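L-Ala-D/L-Glu epimerase, a muconate lactonizing enzyme (Klebsiella pneumoniae subsp. pneumoniae MGH 78578, PDB 3FCP) binds a magnesium ion in the barrel domain of an enolase-superfamily protein. Local coordinates at residues Ile247-Thr255 against Phe267-Ala278. Sequence-based numbering, arbitrary orientation.
Sequences ILADEAVAT and FTGAYALKIAKA. With MG (magnesium ion), chain I.
Val253 lies over one face of the Tyr271 ring: its CG2 sits 4.2 Å from the centroid of that ring and 13° off the normal, a CH-pi contact, with CG1 above the CD1 side. The Tyr271 hydroxyl is held by the Gly259 carbonyl in helix 256-264. At the Phe267 ring, Ile247 CG2 arrives in plane at the edge, while Ala249 CB meets CZ obliquely. Two lysines reach different oxygens of the Asp250 carboxylate in a salt-bridge network with hydrogen bonds: Lys277 NZ takes the anti lone pair of OD1 at 2.9 Å, and Lys274 NZ approaches OD2 on its syn side at 3.1 Å, 25° out of the plane. That OD2 also binds the magnesium ion at 2.3 Å, with Glu251 and Asn201 as the other protein ligands.

Backbone hydrogen bonds set strands 246-249 and 270-273 parallel, Leu248 beside Ala270 and Ala249 beside Tyr271: Ala270 N to Ile247 O (3.0 Å), Ala249 N to Ala270 O (2.8 Å) and Ala272 N to Ala249 O. Joined through helix 256-264, they form a beta-alpha-beta unit of the TIM-barrel-like domain, with the metal at the C-terminal end of strand 246-249. Here Lys277, bent at chi3 (-60°), brings NZ to Val253 O (2.7 Å) and Ala272 O, nearly in line with each carbonyl, and above the plane of Asp250 O, whose opposite face receives Val253 N. On the sheet face opposite the one bearing Ala249 and Tyr271, Leu248 CD2 lies against the Ala270 and Ala272 methyls, while beyond the strands Ala254 CB packs on Lys277 CB at 3.8 Å.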
# COMPACT_ATOMS: atom_id res chain seq x y z
N ILE A 247 -15.64 -16.46 6.36
CA ILE A 247 -14.86 -17.34 5.50
C ILE A 247 -13.95 -18.20 6.39
O ILE A 247 -13.31 -17.69 7.32
CB ILE A 247 -13.96 -16.53 4.51
CG1 ILE A 247 -14.82 -15.60 3.64
CG2 ILE A 247 -13.17 -17.49 3.62
CD1 ILE A 247 -15.97 -16.30 2.92
N LEU A 248 -13.90 -19.49 6.09
CA LEU A 248 -13.08 -20.44 6.84
C LEU A 248 -11.93 -20.91 5.93
O LEU A 248 -12.17 -21.46 4.85
CB LEU A 248 -13.92 -21.65 7.24
CG LEU A 248 -13.64 -22.48 8.51
CD1 LEU A 248 -13.77 -23.96 8.16
CD2 LEU A 248 -12.27 -22.17 9.10
N ALA A 249 -10.70 -20.69 6.35
CA ALA A 249 -9.55 -21.13 5.56
C ALA A 249 -9.18 -22.57 5.94
O ALA A 249 -9.13 -22.91 7.12
CB ALA A 249 -8.36 -20.20 5.81
N ASP A 250 -8.95 -23.41 4.94
CA ASP A 250 -8.54 -24.80 5.22
C ASP A 250 -7.19 -25.05 4.56
O ASP A 250 -6.15 -24.80 5.18
CB ASP A 250 -9.59 -25.82 4.71
CG ASP A 250 -9.22 -27.26 5.08
OD1 ASP A 250 -8.23 -27.47 5.82
OD2 ASP A 250 -9.92 -28.20 4.63
N GLU A 251 -7.19 -25.50 3.31
CA GLU A 251 -5.94 -25.78 2.60
C GLU A 251 -4.98 -24.59 2.54
O GLU A 251 -3.78 -24.78 2.39
CB GLU A 251 -6.22 -26.27 1.17
CG GLU A 251 -6.65 -27.73 1.04
CD GLU A 251 -8.05 -28.00 1.56
OE1 GLU A 251 -8.86 -27.05 1.63
OE2 GLU A 251 -8.34 -29.16 1.89
N ALA A 252 -5.51 -23.37 2.66
CA ALA A 252 -4.68 -22.17 2.62
C ALA A 252 -3.81 -22.01 3.86
O ALA A 252 -2.87 -21.21 3.87
CB ALA A 252 -5.56 -20.93 2.44
N VAL A 253 -4.12 -22.74 4.92
CA VAL A 253 -3.35 -22.62 6.15
C VAL A 253 -3.11 -23.97 6.81
O VAL A 253 -4.05 -24.67 7.17
CB VAL A 253 -4.07 -21.67 7.14
CG1 VAL A 253 -5.46 -22.20 7.45
CG2 VAL A 253 -3.26 -21.52 8.41
N ALA A 254 -1.83 -24.33 6.95
CA ALA A 254 -1.47 -25.60 7.57
C ALA A 254 -0.67 -25.38 8.85
O ALA A 254 -1.00 -25.92 9.91
CB ALA A 254 -0.65 -26.45 6.58
N THR A 255 0.39 -24.58 8.73
CA THR A 255 1.29 -24.30 9.85
C THR A 255 1.15 -22.88 10.38
O THR A 255 0.50 -22.03 9.77
CB THR A 255 2.74 -24.47 9.40
OG1 THR A 255 3.05 -23.42 8.48
CG2 THR A 255 2.94 -25.82 8.70
N PHE A 267 -6.37 -11.34 5.59
CA PHE A 267 -7.47 -12.29 5.70
C PHE A 267 -8.22 -12.13 7.02
O PHE A 267 -7.62 -12.00 8.08
CB PHE A 267 -6.96 -13.73 5.61
CG PHE A 267 -8.03 -14.77 5.85
CD1 PHE A 267 -8.90 -15.13 4.83
CD2 PHE A 267 -8.19 -15.35 7.10
CE1 PHE A 267 -9.92 -16.06 5.05
CE2 PHE A 267 -9.20 -16.28 7.33
CZ PHE A 267 -10.07 -16.64 6.30
N THR A 268 -9.54 -12.14 6.95
CA THR A 268 -10.35 -12.05 8.15
C THR A 268 -11.40 -13.15 8.08
O THR A 268 -12.03 -13.36 7.05
CB THR A 268 -11.02 -10.66 8.29
OG1 THR A 268 -11.78 -10.62 9.52
CG2 THR A 268 -11.94 -10.37 7.12
N GLY A 269 -11.55 -13.87 9.19
CA GLY A 269 -12.49 -14.97 9.27
C GLY A 269 -11.97 -15.98 10.27
O GLY A 269 -11.60 -15.62 11.39
N ALA A 270 -11.91 -17.25 9.88
CA ALA A 270 -11.44 -18.29 10.78
C ALA A 270 -10.52 -19.29 10.10
O ALA A 270 -10.47 -19.37 8.86
CB ALA A 270 -12.63 -19.02 11.40
N TYR A 271 -9.78 -20.04 10.91
CA TYR A 271 -8.88 -21.08 10.42
C TYR A 271 -9.35 -22.47 10.84
O TYR A 271 -9.77 -22.69 11.98
CB TYR A 271 -7.45 -20.90 10.97
CG TYR A 271 -6.66 -19.72 10.44
CD1 TYR A 271 -7.04 -19.04 9.28
CD2 TYR A 271 -5.47 -19.33 11.07
CE1 TYR A 271 -6.27 -18.01 8.77
CE2 TYR A 271 -4.69 -18.30 10.56
CZ TYR A 271 -5.10 -17.64 9.41
OH TYR A 271 -4.33 -16.62 8.91
N ALA A 272 -9.27 -23.41 9.91
CA ALA A 272 -9.63 -24.80 10.19
C ALA A 272 -8.38 -25.48 10.72
O ALA A 272 -7.54 -25.93 9.94
CB ALA A 272 -10.11 -25.50 8.91
N LEU A 273 -8.23 -25.54 12.04
CA LEU A 273 -7.07 -26.18 12.65
C LEU A 273 -7.17 -27.70 12.44
O LEU A 273 -8.24 -28.28 12.59
CB LEU A 273 -7.02 -25.89 14.15
CG LEU A 273 -7.07 -24.45 14.64
CD1 LEU A 273 -7.14 -24.42 16.17
CD2 LEU A 273 -5.84 -23.70 14.15
N LYS A 274 -6.05 -28.32 12.07
CA LYS A 274 -6.01 -29.78 11.89
C LYS A 274 -4.64 -30.25 12.34
O LYS A 274 -3.62 -29.72 11.89
CB LYS A 274 -6.25 -30.16 10.42
CG LYS A 274 -7.65 -29.83 9.91
CD LYS A 274 -7.89 -30.36 8.50
CE LYS A 274 -9.30 -30.01 8.01
NZ LYS A 274 -9.56 -30.56 6.67
N ILE A 275 -4.59 -31.25 13.22
CA ILE A 275 -3.29 -31.71 13.69
C ILE A 275 -2.42 -32.25 12.56
O ILE A 275 -1.20 -32.06 12.57
CB ILE A 275 -3.42 -32.76 14.84
CG1 ILE A 275 -4.05 -34.06 14.34
CG2 ILE A 275 -4.25 -32.18 15.99
CD1 ILE A 275 -4.10 -35.15 15.43
N ALA A 276 -3.05 -32.89 11.57
CA ALA A 276 -2.33 -33.46 10.43
C ALA A 276 -1.60 -32.40 9.60
O ALA A 276 -0.50 -32.65 9.10
CB ALA A 276 -3.28 -34.25 9.53
N LYS A 277 -2.22 -31.24 9.44
CA LYS A 277 -1.62 -30.15 8.66
C LYS A 277 -0.47 -29.46 9.38
O LYS A 277 0.48 -29.00 8.75
CB LYS A 277 -2.68 -29.09 8.31
CG LYS A 277 -3.78 -29.54 7.33
CD LYS A 277 -4.65 -28.38 6.85
CE LYS A 277 -5.36 -27.65 7.99
NZ LYS A 277 -6.10 -26.43 7.54
N ALA A 278 -0.55 -29.40 10.71
CA ALA A 278 0.47 -28.71 11.50
C ALA A 278 1.59 -29.58 12.04
O ALA A 278 2.68 -29.08 12.35
CB ALA A 278 -0.20 -27.98 12.65
MG MG I . -10.49 -29.01 2.54
O HOH W 1 -14.65 -13.79 7.06
O HOH W 2 -7.37 -30.05 5.03
O HOH W 3 -3.47 -26.85 11.04
O HOH W 4 -12.11 -27.12 2.86
O HOH W 5 -12.66 -30.07 2.79
O HOH W 6 -9.97 -31.42 3.31